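Local coordinates for protein EDTA monooxygenase (EDTA-degrading bacterium BNC1, PDB 5DQP) that probably oxidises EDTA with molecular oxygen as a flavin-dependent monooxygenase of the bacterial luciferase-like family, working alongside a partner flavin reductase, at residues N311-L323 with V338-L351. Numbering follows the deposited sequence.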
loop_
_atom_site.group_PDB
_atom_site.type_symbol
_atom_site.label_atom_id
_atom_site.label_comp_id
_atom_site.label_asym_id
_atom_site.label_seq_id
_atom_site.Cartn_x
_atom_site.Cartn_y
_atom_site.Cartn_z
ATOM N N ASN A 311 -20.550 -8.667 48.259
ATOM C CA ASN A 311 -20.244 -9.901 47.545
ATOM C C ASN A 311 -19.949 -9.594 46.079
ATOM O O ASN A 311 -20.573 -8.712 45.481
ATOM C CB ASN A 311 -21.437 -10.858 47.662
ATOM C CG ASN A 311 -21.189 -12.214 47.015
ATOM O OD1 ASN A 311 -21.304 -12.367 45.802
ATOM N ND2 ASN A 311 -20.867 -13.207 47.830
ATOM N N VAL A 312 -19.000 -10.326 45.488
ATOM C CA VAL A 312 -18.681 -10.098 44.079
ATOM C C VAL A 312 -19.804 -10.507 43.137
ATOM O O VAL A 312 -19.743 -10.182 41.947
ATOM C CB VAL A 312 -17.381 -10.810 43.636
ATOM C CG1 VAL A 312 -16.214 -10.343 44.488
ATOM C CG2 VAL A 312 -17.527 -12.327 43.673
ATOM N N ASP A 313 -20.841 -11.181 43.630
ATOM C CA ASP A 313 -21.952 -11.578 42.779
ATOM C C ASP A 313 -23.198 -10.729 42.975
ATOM O O ASP A 313 -24.173 -10.895 42.230
ATOM C CB ASP A 313 -22.279 -13.050 43.007
ATOM C CG ASP A 313 -21.281 -13.966 42.325
ATOM O OD1 ASP A 313 -21.017 -13.759 41.114
ATOM O OD2 ASP A 313 -20.743 -14.882 42.992
ATOM N N GLN A 314 -23.190 -9.810 43.925
ATOM C CA GLN A 314 -24.385 -9.031 44.141
ATOM C C GLN A 314 -24.462 -7.843 43.184
ATOM O O GLN A 314 -23.449 -7.267 42.771
ATOM C CB GLN A 314 -24.452 -8.580 45.597
ATOM C CG GLN A 314 -23.698 -7.373 45.957
ATOM C CD GLN A 314 -23.826 -7.120 47.475
ATOM O OE1 GLN A 314 -23.320 -7.906 48.295
ATOM N NE2 GLN A 314 -24.538 -6.053 47.845
ATOM N N VAL A 315 -25.689 -7.483 42.823
ATOM C CA VAL A 315 -25.898 -6.323 41.973
ATOM C C VAL A 315 -25.335 -5.098 42.669
ATOM O O VAL A 315 -25.746 -4.757 43.788
ATOM C CB VAL A 315 -27.378 -6.125 41.657
ATOM C CG1 VAL A 315 -27.561 -4.750 40.967
ATOM C CG2 VAL A 315 -27.880 -7.249 40.793
ATOM N N LEU A 316 -24.417 -4.416 41.991
ATOM C CA LEU A 316 -23.785 -3.221 42.532
ATOM C C LEU A 316 -24.757 -2.048 42.572
ATOM O O LEU A 316 -25.617 -1.887 41.699
ATOM C CB LEU A 316 -22.577 -2.853 41.684
ATOM C CG LEU A 316 -21.418 -3.828 41.778
ATOM C CD1 LEU A 316 -20.470 -3.665 40.573
ATOM C CD2 LEU A 316 -20.679 -3.577 43.075
ATOM N N GLN A 317 -24.593 -1.217 43.592
ATOM C CA GLN A 317 -25.376 -0.009 43.771
ATOM C C GLN A 317 -24.448 1.190 43.795
ATOM O O GLN A 317 -23.256 1.077 44.105
ATOM C CB GLN A 317 -26.198 -0.038 45.071
ATOM C CG GLN A 317 -27.222 -1.169 45.146
ATOM C CD GLN A 317 -28.264 -0.896 46.201
ATOM O OE1 GLN A 317 -28.073 -1.231 47.367
ATOM N NE2 GLN A 317 -29.369 -0.261 45.803
ATOM N N GLU A 318 -25.031 2.347 43.489
ATOM C CA GLU A 318 -24.288 3.602 43.500
ATOM C C GLU A 318 -23.485 3.765 44.787
ATOM O O GLU A 318 -22.294 4.099 44.754
ATOM C CB GLU A 318 -25.258 4.773 43.319
ATOM C CG GLU A 318 -24.771 6.063 43.958
ATOM C CD GLU A 318 -23.489 6.589 43.321
ATOM O OE1 GLU A 318 -23.399 6.577 42.064
ATOM O OE2 GLU A 318 -22.575 7.010 44.077
ATOM N N LYS A 319 -24.122 3.519 45.931
ATOM C CA LYS A 319 -23.458 3.676 47.224
ATOM C C LYS A 319 -22.284 2.719 47.415
ATOM O O LYS A 319 -21.504 2.903 48.350
ATOM C CB LYS A 319 -24.466 3.464 48.365
ATOM C CG LYS A 319 -25.705 4.356 48.278
ATOM C CD LYS A 319 -26.738 3.998 49.348
ATOM C CE LYS A 319 -27.956 4.921 49.288
ATOM N NZ LYS A 319 -28.859 4.742 50.467
ATOM N N ASP A 320 -22.161 1.674 46.598
ATOM C CA ASP A 320 -21.075 0.724 46.802
ATOM C C ASP A 320 -19.738 1.255 46.311
ATOM O O ASP A 320 -18.696 0.778 46.764
ATOM C CB ASP A 320 -21.347 -0.595 46.078
ATOM C CG ASP A 320 -22.592 -1.311 46.575
ATOM O OD1 ASP A 320 -22.912 -1.241 47.780
ATOM O OD2 ASP A 320 -23.240 -1.973 45.736
ATOM N N PHE A 321 -19.743 2.216 45.391
ATOM C CA PHE A 321 -18.519 2.696 44.759
ATOM C C PHE A 321 -17.910 3.846 45.547
ATOM O O PHE A 321 -18.623 4.742 46.005
ATOM C CB PHE A 321 -18.801 3.167 43.339
ATOM C CG PHE A 321 -19.344 2.098 42.438
ATOM C CD1 PHE A 321 -18.492 1.198 41.823
ATOM C CD2 PHE A 321 -20.707 2.002 42.196
ATOM C CE1 PHE A 321 -18.984 0.211 40.988
ATOM C CE2 PHE A 321 -21.207 1.015 41.353
ATOM C CZ PHE A 321 -20.335 0.125 40.744
ATOM N N ASN A 322 -16.579 3.830 45.687
ATOM C CA ASN A 322 -15.847 4.951 46.287
ATOM C C ASN A 322 -14.652 5.228 45.374
ATOM O O ASN A 322 -13.543 4.732 45.594
ATOM C CB ASN A 322 -15.433 4.634 47.734
ATOM C CG ASN A 322 -16.615 4.243 48.604
ATOM O OD1 ASN A 322 -17.327 5.101 49.132
ATOM N ND2 ASN A 322 -16.838 2.939 48.745
ATOM N N LEU A 323 -14.892 5.993 44.317
ATOM C CA LEU A 323 -13.856 6.182 43.315
ATOM C C LEU A 323 -12.726 7.018 43.902
ATOM O O LEU A 323 -12.976 8.106 44.435
ATOM C CB LEU A 323 -14.408 6.850 42.059
ATOM C CG LEU A 323 -15.421 6.059 41.225
ATOM C CD1 LEU A 323 -15.682 6.772 39.899
ATOM C CD2 LEU A 323 -14.971 4.618 40.998
ATOM N N VAL A 338 -18.534 2.622 36.280
ATOM C CA VAL A 338 -19.674 2.772 37.179
ATOM C C VAL A 338 -20.966 2.864 36.380
ATOM O O VAL A 338 -21.958 2.190 36.694
ATOM C CB VAL A 338 -19.491 3.985 38.108
ATOM C CG1 VAL A 338 -20.775 4.243 38.832
ATOM C CG2 VAL A 338 -18.392 3.690 39.098
ATOM N N ASP A 339 -20.957 3.666 35.315
ATOM C CA ASP A 339 -22.141 3.819 34.469
ATOM C C ASP A 339 -22.554 2.484 33.847
ATOM O O ASP A 339 -23.741 2.146 33.814
ATOM C CB ASP A 339 -21.856 4.862 33.386
ATOM C CG ASP A 339 -23.108 5.306 32.645
ATOM O OD1 ASP A 339 -24.229 5.003 33.127
ATOM O OD2 ASP A 339 -22.974 5.979 31.589
ATOM N N VAL A 340 -21.586 1.710 33.361
ATOM C CA VAL A 340 -21.882 0.382 32.821
ATOM C C VAL A 340 -22.522 -0.498 33.884
ATOM O O VAL A 340 -23.545 -1.146 33.643
ATOM C CB VAL A 340 -20.613 -0.274 32.257
ATOM C CG1 VAL A 340 -20.917 -1.725 31.879
ATOM C CG2 VAL A 340 -20.133 0.476 31.029
ATOM N N ALA A 341 -21.924 -0.543 35.079
ATOM C CA ALA A 341 -22.438 -1.452 36.097
ATOM C C ALA A 341 -23.865 -1.089 36.491
ATOM O O ALA A 341 -24.707 -1.973 36.685
ATOM C CB ALA A 341 -21.527 -1.449 37.326
ATOM N N LEU A 342 -24.157 0.208 36.621
ATOM C CA LEU A 342 -25.499 0.609 37.026
ATOM C C LEU A 342 -26.496 0.448 35.888
ATOM O O LEU A 342 -27.600 -0.072 36.103
ATOM C CB LEU A 342 -25.496 2.048 37.530
ATOM C CG LEU A 342 -24.689 2.235 38.812
ATOM C CD1 LEU A 342 -24.675 3.696 39.165
ATOM C CD2 LEU A 342 -25.241 1.381 39.979
ATOM N N ASP A 343 -26.130 0.880 34.669
ATOM C CA ASP A 343 -27.067 0.790 33.552
ATOM C C ASP A 343 -27.471 -0.649 33.268
ATOM O O ASP A 343 -28.625 -0.904 32.906
ATOM C CB ASP A 343 -26.498 1.388 32.263
ATOM C CG ASP A 343 -27.526 1.313 31.092
ATOM O OD1 ASP A 343 -28.667 1.804 31.277
ATOM O OD2 ASP A 343 -27.230 0.751 30.005
ATOM N N GLU A 344 -26.522 -1.588 33.362
ATOM C CA GLU A 344 -26.757 -2.985 33.011
ATOM C C GLU A 344 -27.026 -3.861 34.240
ATOM O O GLU A 344 -27.277 -5.066 34.091
ATOM C CB GLU A 344 -25.569 -3.517 32.182
ATOM C CG GLU A 344 -25.471 -2.823 30.815
ATOM C CD GLU A 344 -24.236 -3.185 29.943
ATOM O OE1 GLU A 344 -23.871 -2.343 29.077
ATOM O OE2 GLU A 344 -23.646 -4.290 30.076
ATOM N N LYS A 345 -27.109 -3.267 35.418
ATOM C CA LYS A 345 -27.398 -3.977 36.656
ATOM C C LYS A 345 -26.438 -5.126 36.950
ATOM O O LYS A 345 -26.858 -6.208 37.145
ATOM C CB LYS A 345 -28.873 -4.407 36.697
ATOM C CG LYS A 345 -29.810 -3.361 36.092
ATOM C CD LYS A 345 -31.283 -3.543 36.353
ATOM C CE LYS A 345 -32.042 -2.245 36.352
ATOM N NZ LYS A 345 -32.229 -1.694 35.014
ATOM N N LEU A 346 -25.141 -4.847 36.942
ATOM C CA LEU A 346 -24.125 -5.884 36.993
ATOM C C LEU A 346 -23.597 -6.079 38.407
ATOM O O LEU A 346 -23.636 -5.169 39.248
ATOM C CB LEU A 346 -22.962 -5.567 36.047
ATOM C CG LEU A 346 -23.302 -5.460 34.546
ATOM C CD1 LEU A 346 -22.068 -5.206 33.720
ATOM C CD2 LEU A 346 -24.042 -6.695 33.992
ATOM N N SER A 347 -23.130 -7.302 38.662
ATOM C CA SER A 347 -22.254 -7.593 39.776
ATOM C C SER A 347 -20.821 -7.223 39.402
ATOM O O SER A 347 -20.501 -6.939 38.242
ATOM C CB SER A 347 -22.326 -9.073 40.141
ATOM O OG SER A 347 -21.776 -9.840 39.092
ATOM N N LEU A 348 -19.943 -7.238 40.398
ATOM C CA LEU A 348 -18.541 -6.946 40.124
ATOM C C LEU A 348 -17.925 -7.987 39.198
ATOM O O LEU A 348 -17.159 -7.647 38.291
ATOM C CB LEU A 348 -17.772 -6.865 41.438
ATOM C CG LEU A 348 -16.294 -6.519 41.298
ATOM C CD1 LEU A 348 -16.085 -5.180 40.546
ATOM C CD2 LEU A 348 -15.666 -6.477 42.689
ATOM N N ARG A 349 -18.237 -9.263 39.426
ATOM C CA ARG A 349 -17.708 -10.336 38.591
ATOM C C ARG A 349 -18.134 -10.159 37.144
ATOM O O ARG A 349 -17.358 -10.428 36.222
ATOM C CB ARG A 349 -18.192 -11.696 39.114
ATOM C CG ARG A 349 -17.466 -12.882 38.491
ATOM C CD ARG A 349 -18.273 -14.183 38.571
ATOM N NE ARG A 349 -18.463 -14.665 39.944
ATOM C CZ ARG A 349 -17.487 -15.134 40.717
ATOM N NH1 ARG A 349 -16.238 -15.174 40.266
ATOM N NH2 ARG A 349 -17.753 -15.552 41.951
ATOM N N GLN A 350 -19.382 -9.741 36.926
ATOM C CA GLN A 350 -19.844 -9.510 35.568
ATOM C C GLN A 350 -19.146 -8.301 34.970
ATOM O O GLN A 350 -18.726 -8.329 33.815
ATOM C CB GLN A 350 -21.368 -9.325 35.546
ATOM C CG GLN A 350 -22.154 -10.583 35.885
ATOM C CD GLN A 350 -23.629 -10.308 36.045
ATOM O OE1 GLN A 350 -24.025 -9.260 36.560
ATOM N NE2 GLN A 350 -24.455 -11.248 35.615
ATOM N N LEU A 351 -19.028 -7.229 35.745
ATOM C CA LEU A 351 -18.394 -6.021 35.243
ATOM C C LEU A 351 -16.945 -6.277 34.813
ATOM O O LEU A 351 -16.504 -5.751 33.791
ATOM C CB LEU A 351 -18.473 -4.929 36.314
ATOM C CG LEU A 351 -17.801 -3.594 35.993
ATOM C CD1 LEU A 351 -18.512 -2.892 34.828
ATOM C CD2 LEU A 351 -17.791 -2.720 37.252
HETATM O O HOH W 1 -20.792 -7.239 43.185
HETATM O O HOH W 2 -21.971 -12.468 39.090
HETATM O O HOH W 3 -26.187 -2.259 39.171
#
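Val338 CG2 lies over one face of the Phe321 ring, 3.9 Å from its centroid and 18° off the normal, a CH-pi contact; Leu342 CD2 sits at the ring edge, and Ala341 CB approaches CZ obliquely. The other flat group, the Arg349 guanidinium, carries Val312 CG2 over one face and the Asp313 carboxylate at its edge. These contacts lay the 311-323 loop along two helices joined by a Schellman motif at Lys345 and a Ser347-Gln350 capping box, at the periphery of the TIM-barrel-type luciferase-like fold and away from the predicted FMN-binding residues. The salt bridge is side-on: Arg349 NE reaches Asp313 OD1 at 3.0 Å and Arg349 NH2 reaches Asp313 OD2 at 3.2 Å, both on the syn side but tilted out of the carboxylate plane, with the planes 39° apart. Asp313 leaves its backbone away from the helix, but CG, anti to the carbonyl carbon (chi1 -77°), brings the carboxylate back to Arg349. Replacing Phe321 with an alanine would probably leave Val338 CG2 without its aromatic face and open a gap beside Ala341. Helix 292-303 also touches Val312, Leu323 and Leu348. Two direct backbone bonds fix the register: Leu316 N to Leu346 O, 2.9 Å and nearly straight, and Arg349 N to Val312 O. Water also bridges the segments: one molecule donates to Asn311 O and Gln314 O while accepting from Leu348 N at 2.9 Å.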